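Local atomic coordinates of glutamyl-tRNA synthetase, cytoplasmic (Saccharomyces cerevisiae, PDB entry 2HRA), a protein that activates glutamate with ATP and transfers it to tRNA(Glu), and, through the N-terminal GST-like domain described here, joins the yeast synthetase complex with Arc1p. Residues D72-I77 with D139-G144; K65-T70 with T78-A83. One frame throughout, in Å; residues are numbered along the deposited sequence.

Both interactions use the helix 73-80 of the GST-fold domain, and they take it on different flanks. In interaction 1 its beginning meets helix 137-148 in a buried contact, with the contact centre about 5 Å from the centre of the chain. In interaction 2 its end meets the turn after strand 64-66, about 14 Å from that centre. The contact centres lie about 10 Å apart, and the segments touch: K76 CD is 3.4 Å from A69 CB, and I77 N is 3.8 Å from L66 CD2. The helix thus ties the small three-stranded sheet to the helical bundle. The ATP and glutamate chemistry belongs to the rest of the synthetase, outside this domain.

Interaction 1: D72-I77 with D139-G144; sequences DVFNKI and DVACWG
F74 reaches from helix 73-80 with the far end of its ring onto V140 and A141 of helix 137-148. F74 CE1 meets V140 CG1 at 3.8 Å, with the methyl at the ring edge, close to its plane. On the other flank F74 CE2 lies 3.7 Å from A141 CB, which approaches obliquely, and F74 CZ is 3.8 Å from the same methyl. CG of F74 stands anti to its own nitrogen (chi1 -174°), which carries the ring out from its helix and across a backbone separation of 7.9 Å between F74 CA and A141 CA. V140 offers CG1, the branch anti to its nitrogen, while small A141 lets the ring tip come close. F74 also touches A35 of helix 34-46 and V97 and Q101 of helix 90-104, so the ring sits where four helices of the GST-like domain converge. Replacing F74 with an alanine would probably leave a gap between V140 and A141 and the helix 73-80. No hydrogen bond joins the two segments; the contact is purely apolar, so its hold rests on shape and burial.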
loop_
_atom_site.group_PDB
_atom_site.type_symbol
_atom_site.label_atom_id
_atom_site.label_comp_id
_atom_site.label_asym_id
_atom_site.label_seq_id
_atom_site.Cartn_x
_atom_site.Cartn_y
_atom_site.Cartn_z
ATOM N N ASP A 72 5.834 -12.154 -2.953
ATOM C CA ASP A 72 6.177 -10.974 -3.747
ATOM C C ASP A 72 4.937 -10.467 -4.476
ATOM O O ASP A 72 5.007 -10.153 -5.663
ATOM C CB ASP A 72 7.298 -11.344 -4.731
ATOM C CG ASP A 72 8.169 -10.152 -5.163
ATOM O OD1 ASP A 72 8.206 -9.098 -4.479
ATOM O OD2 ASP A 72 8.841 -10.303 -6.225
ATOM N N VAL A 73 3.812 -10.368 -3.757
ATOM C CA VAL A 73 2.518 -10.035 -4.381
ATOM C C VAL A 73 2.493 -8.614 -4.992
ATOM O O VAL A 73 2.062 -8.436 -6.145
ATOM C CB VAL A 73 1.336 -10.195 -3.375
ATOM C CG1 VAL A 73 0.042 -9.660 -3.983
ATOM C CG2 VAL A 73 1.163 -11.677 -2.936
ATOM N N PHE A 74 2.940 -7.614 -4.233
ATOM C CA PHE A 74 2.993 -6.241 -4.722
ATOM C C PHE A 74 3.687 -6.198 -6.071
ATOM O O PHE A 74 3.126 -5.698 -7.066
ATOM C CB PHE A 74 3.731 -5.316 -3.764
ATOM C CG PHE A 74 3.685 -3.865 -4.182
ATOM C CD1 PHE A 74 2.509 -3.140 -4.078
ATOM C CD2 PHE A 74 4.815 -3.232 -4.677
ATOM C CE1 PHE A 74 2.456 -1.800 -4.475
ATOM C CE2 PHE A 74 4.771 -1.896 -5.055
ATOM C CZ PHE A 74 3.588 -1.178 -4.948
ATOM N N ASN A 75 4.911 -6.716 -6.113
ATOM C CA ASN A 75 5.688 -6.651 -7.336
ATOM C C ASN A 75 5.063 -7.419 -8.495
ATOM O O ASN A 75 5.272 -7.075 -9.666
ATOM C CB ASN A 75 7.093 -7.159 -7.097
ATOM C CG ASN A 75 7.965 -6.147 -6.385
ATOM O OD1 ASN A 75 7.955 -4.954 -6.702
ATOM N ND2 ASN A 75 8.750 -6.626 -5.428
ATOM N N LYS A 76 4.338 -8.481 -8.172
ATOM C CA LYS A 76 3.634 -9.223 -9.178
ATOM C C LYS A 76 2.499 -8.385 -9.769
ATOM O O LYS A 76 2.275 -8.437 -10.958
ATOM C CB LYS A 76 3.148 -10.567 -8.623
ATOM C CG LYS A 76 4.291 -11.540 -8.342
ATOM C CD LYS A 76 3.810 -12.919 -7.936
ATOM C CE LYS A 76 4.853 -13.990 -8.241
ATOM N NZ LYS A 76 6.004 -13.999 -7.302
ATOM N N ILE A 77 1.812 -7.575 -8.965
ATOM C CA ILE A 77 0.737 -6.727 -9.520
ATOM C C ILE A 77 1.340 -5.707 -10.495
ATOM O O ILE A 77 0.876 -5.477 -11.624
ATOM C CB ILE A 77 -0.004 -5.991 -8.397
ATOM C CG1 ILE A 77 -0.658 -6.996 -7.440
ATOM C CG2 ILE A 77 -1.048 -5.003 -8.981
ATOM C CD1 ILE A 77 -1.091 -6.362 -6.129
ATOM N N ASP A 139 5.574 5.307 -4.213
ATOM C CA ASP A 139 4.668 5.993 -3.317
ATOM C C ASP A 139 3.608 5.027 -2.790
ATOM O O ASP A 139 3.229 5.088 -1.628
ATOM C CB ASP A 139 3.989 7.170 -4.044
ATOM C CG ASP A 139 4.980 8.201 -4.515
ATOM O OD1 ASP A 139 5.299 8.192 -5.736
ATOM O OD2 ASP A 139 5.467 8.991 -3.672
ATOM N N VAL A 140 3.134 4.126 -3.648
ATOM C CA VAL A 140 2.049 3.217 -3.266
ATOM C C VAL A 140 2.524 2.269 -2.192
ATOM O O VAL A 140 1.850 2.044 -1.186
ATOM C CB VAL A 140 1.526 2.454 -4.513
ATOM C CG1 VAL A 140 0.525 1.406 -4.145
ATOM C CG2 VAL A 140 0.928 3.440 -5.526
ATOM N N ALA A 141 3.713 1.738 -2.387
ATOM C CA ALA A 141 4.279 0.811 -1.440
ATOM C C ALA A 141 4.576 1.483 -0.111
ATOM O O ALA A 141 4.281 0.905 0.946
ATOM C CB ALA A 141 5.539 0.153 -2.030
ATOM N N CYS A 142 5.148 2.699 -0.137
ATOM C CA CYS A 142 5.490 3.373 1.113
ATOM C C CYS A 142 4.255 3.870 1.829
ATOM O O CYS A 142 4.188 3.805 3.066
ATOM C CB CYS A 142 6.516 4.493 0.896
ATOM S SG CYS A 142 8.150 3.906 0.369
ATOM N N TRP A 143 3.257 4.322 1.085
ATOM C CA TRP A 143 2.028 4.789 1.721
ATOM C C TRP A 143 1.280 3.643 2.390
ATOM O O TRP A 143 0.872 3.752 3.554
ATOM C CB TRP A 143 1.099 5.477 0.749
ATOM C CG TRP A 143 0.066 6.341 1.453
ATOM C CD1 TRP A 143 0.173 7.657 1.686
ATOM C CD2 TRP A 143 -1.230 5.941 1.966
ATOM N NE1 TRP A 143 -0.956 8.119 2.320
ATOM C CE2 TRP A 143 -1.824 7.078 2.515
ATOM C CE3 TRP A 143 -1.923 4.715 2.039
ATOM C CZ2 TRP A 143 -3.088 7.051 3.128
ATOM C CZ3 TRP A 143 -3.161 4.691 2.629
ATOM C CH2 TRP A 143 -3.743 5.854 3.154
ATOM N N GLY A 144 1.118 2.548 1.665
ATOM C CA GLY A 144 0.497 1.336 2.206
ATOM C C GLY A 144 1.204 0.809 3.428
ATOM O O GLY A 144 0.575 0.508 4.441
#

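Interaction 2: K65-T70 with T78-A83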
loop_
_atom_site.group_PDB
_atom_site.type_symbol
_atom_site.label_atom_id
_atom_site.label_comp_id
_atom_site.label_asym_id
_atom_site.label_seq_id
_atom_site.Cartn_x
_atom_site.Cartn_y
_atom_site.Cartn_z
ATOM N N LYS A 65 -2.951 -12.454 -2.051
ATOM C CA LYS A 65 -2.631 -13.465 -3.021
ATOM C C LYS A 65 -3.040 -12.895 -4.381
ATOM O O LYS A 65 -4.117 -12.366 -4.501
ATOM C CB LYS A 65 -3.471 -14.686 -2.664
ATOM C CG LYS A 65 -2.985 -16.013 -3.097
ATOM C CD LYS A 65 -4.164 -16.980 -3.012
ATOM C CE LYS A 65 -3.785 -18.380 -2.767
ATOM N NZ LYS A 65 -5.074 -19.153 -2.756
ATOM N N LEU A 66 -2.168 -12.955 -5.376
ATOM C CA LEU A 66 -2.529 -12.553 -6.737
ATOM C C LEU A 66 -2.647 -13.813 -7.550
ATOM O O LEU A 66 -1.635 -14.452 -7.837
ATOM C CB LEU A 66 -1.460 -11.670 -7.375
ATOM C CG LEU A 66 -1.799 -11.249 -8.812
ATOM C CD1 LEU A 66 -3.069 -10.410 -8.822
ATOM C CD2 LEU A 66 -0.636 -10.503 -9.439
ATOM N N ASP A 67 -3.876 -14.135 -7.949
ATOM C CA ASP A 67 -4.196 -15.404 -8.589
ATOM C C ASP A 67 -3.752 -16.531 -7.624
ATOM O O ASP A 67 -4.338 -16.673 -6.557
ATOM C CB ASP A 67 -3.628 -15.453 -10.012
ATOM C CG ASP A 67 -4.293 -14.426 -10.930
ATOM O OD1 ASP A 67 -5.513 -14.209 -10.786
ATOM O OD2 ASP A 67 -3.601 -13.820 -11.778
ATOM N N ASP A 68 -2.723 -17.297 -7.941
ATOM C CA ASP A 68 -2.262 -18.299 -6.967
ATOM C C ASP A 68 -0.977 -17.898 -6.252
ATOM O O ASP A 68 -0.506 -18.619 -5.347
ATOM C CB ASP A 68 -2.141 -19.652 -7.634
ATOM C CG ASP A 68 -3.511 -20.227 -8.003
ATOM O OD1 ASP A 68 -4.496 -19.966 -7.257
ATOM O OD2 ASP A 68 -3.609 -20.932 -9.026
ATOM N N ALA A 69 -0.432 -16.740 -6.619
ATOM C CA ALA A 69 0.857 -16.311 -6.095
ATOM C C ALA A 69 0.686 -15.668 -4.730
ATOM O O ALA A 69 -0.051 -14.713 -4.607
ATOM C CB ALA A 69 1.526 -15.331 -7.044
ATOM N N THR A 70 1.389 -16.203 -3.725
ATOM C CA THR A 70 1.433 -15.629 -2.369
ATOM C C THR A 70 2.735 -14.878 -2.019
ATOM O O THR A 70 2.806 -14.185 -0.994
ATOM C CB THR A 70 1.288 -16.755 -1.301
ATOM O OG1 THR A 70 2.229 -17.793 -1.576
ATOM C CG2 THR A 70 -0.093 -17.345 -1.305
ATOM N N THR A 78 2.447 -5.172 -10.028
ATOM C CA THR A 78 3.179 -4.077 -10.603
ATOM C C THR A 78 3.782 -4.452 -11.966
ATOM O O THR A 78 3.732 -3.660 -12.888
ATOM C CB THR A 78 4.230 -3.683 -9.569
ATOM O OG1 THR A 78 3.733 -2.561 -8.800
ATOM C CG2 THR A 78 5.580 -3.497 -10.167
ATOM N N SER A 79 4.307 -5.668 -12.058
ATOM C CA SER A 79 4.938 -6.186 -13.264
ATOM C C SER A 79 3.908 -6.734 -14.253
ATOM O O SER A 79 4.087 -6.651 -15.486
ATOM C CB SER A 79 5.941 -7.269 -12.861
ATOM O OG SER A 79 6.365 -7.987 -13.997
ATOM N N LYS A 80 2.831 -7.295 -13.711
ATOM C CA LYS A 80 1.707 -7.773 -14.512
ATOM C C LYS A 80 1.014 -6.598 -15.175
ATOM O O LYS A 80 0.617 -6.686 -16.345
ATOM C CB LYS A 80 0.701 -8.493 -13.625
ATOM C CG LYS A 80 -0.275 -9.395 -14.339
ATOM C CD LYS A 80 -1.360 -9.820 -13.346
ATOM C CE LYS A 80 -1.814 -11.235 -13.533
ATOM N NZ LYS A 80 -2.667 -11.388 -14.746
ATOM N N PHE A 81 0.842 -5.512 -14.427
ATOM C CA PHE A 81 0.174 -4.335 -14.975
ATOM C C PHE A 81 1.177 -3.234 -15.277
ATOM O O PHE A 81 1.005 -2.085 -14.880
ATOM C CB PHE A 81 -0.953 -3.894 -14.044
ATOM C CG PHE A 81 -2.028 -4.931 -13.903
ATOM C CD1 PHE A 81 -2.082 -5.757 -12.803
ATOM C CD2 PHE A 81 -2.953 -5.120 -14.923
ATOM C CE1 PHE A 81 -3.052 -6.720 -12.692
ATOM C CE2 PHE A 81 -3.919 -6.083 -14.820
ATOM C CZ PHE A 81 -3.966 -6.890 -13.703
ATOM N N ALA A 82 2.215 -3.604 -16.029
ATOM C CA ALA A 82 3.336 -2.697 -16.294
ATOM C C ALA A 82 2.923 -1.468 -17.103
ATOM O O ALA A 82 3.509 -0.397 -16.941
ATOM C CB ALA A 82 4.458 -3.446 -16.998
ATOM N N ALA A 83 1.892 -1.624 -17.934
ATOM C CA ALA A 83 1.288 -0.524 -18.683
ATOM C C ALA A 83 0.798 0.598 -17.795
ATOM O O ALA A 83 0.891 1.763 -18.177
ATOM C CB ALA A 83 0.122 -1.036 -19.552
#
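K80 crosses D67 at about a right angle and passes L66 obliquely, meeting the leucine with its mid-chain and the carboxylate farther along. K80 CD lies 4.0 Å from L66 CD2, and K80 CE comes within 3.6 Å of D67 OD2. The ammonium makes only a long salt bridge, K80 NZ to D67 OD2 at 3.9 Å. An extended first torsion (chi1 -162°) sends the lysine toward the turn, and bends at chi3 and chi4 swing its end. There NZ hydrogen-bonds S21 OG, which is also weakly bonded to D67 OD2, so the serine bridges the two charged groups. D67 OD1 accepts from T22 N, a bond likely to steady the carboxylate. Nearer its root, K80 CG lies over one face of the F81 ring, offset toward the rim. D67 belongs to a type II' turn from L66 to A69, closed by A69 N to L66 O, with L66 N to A69 O beside it, both 2.9 Å. L66 also packs on K76 and I77, and F81 on S21, so the turn after edge strand 64-66 and the end of helix 73-80 meet beside the start of strand 21-26, the middle strand of the sheet.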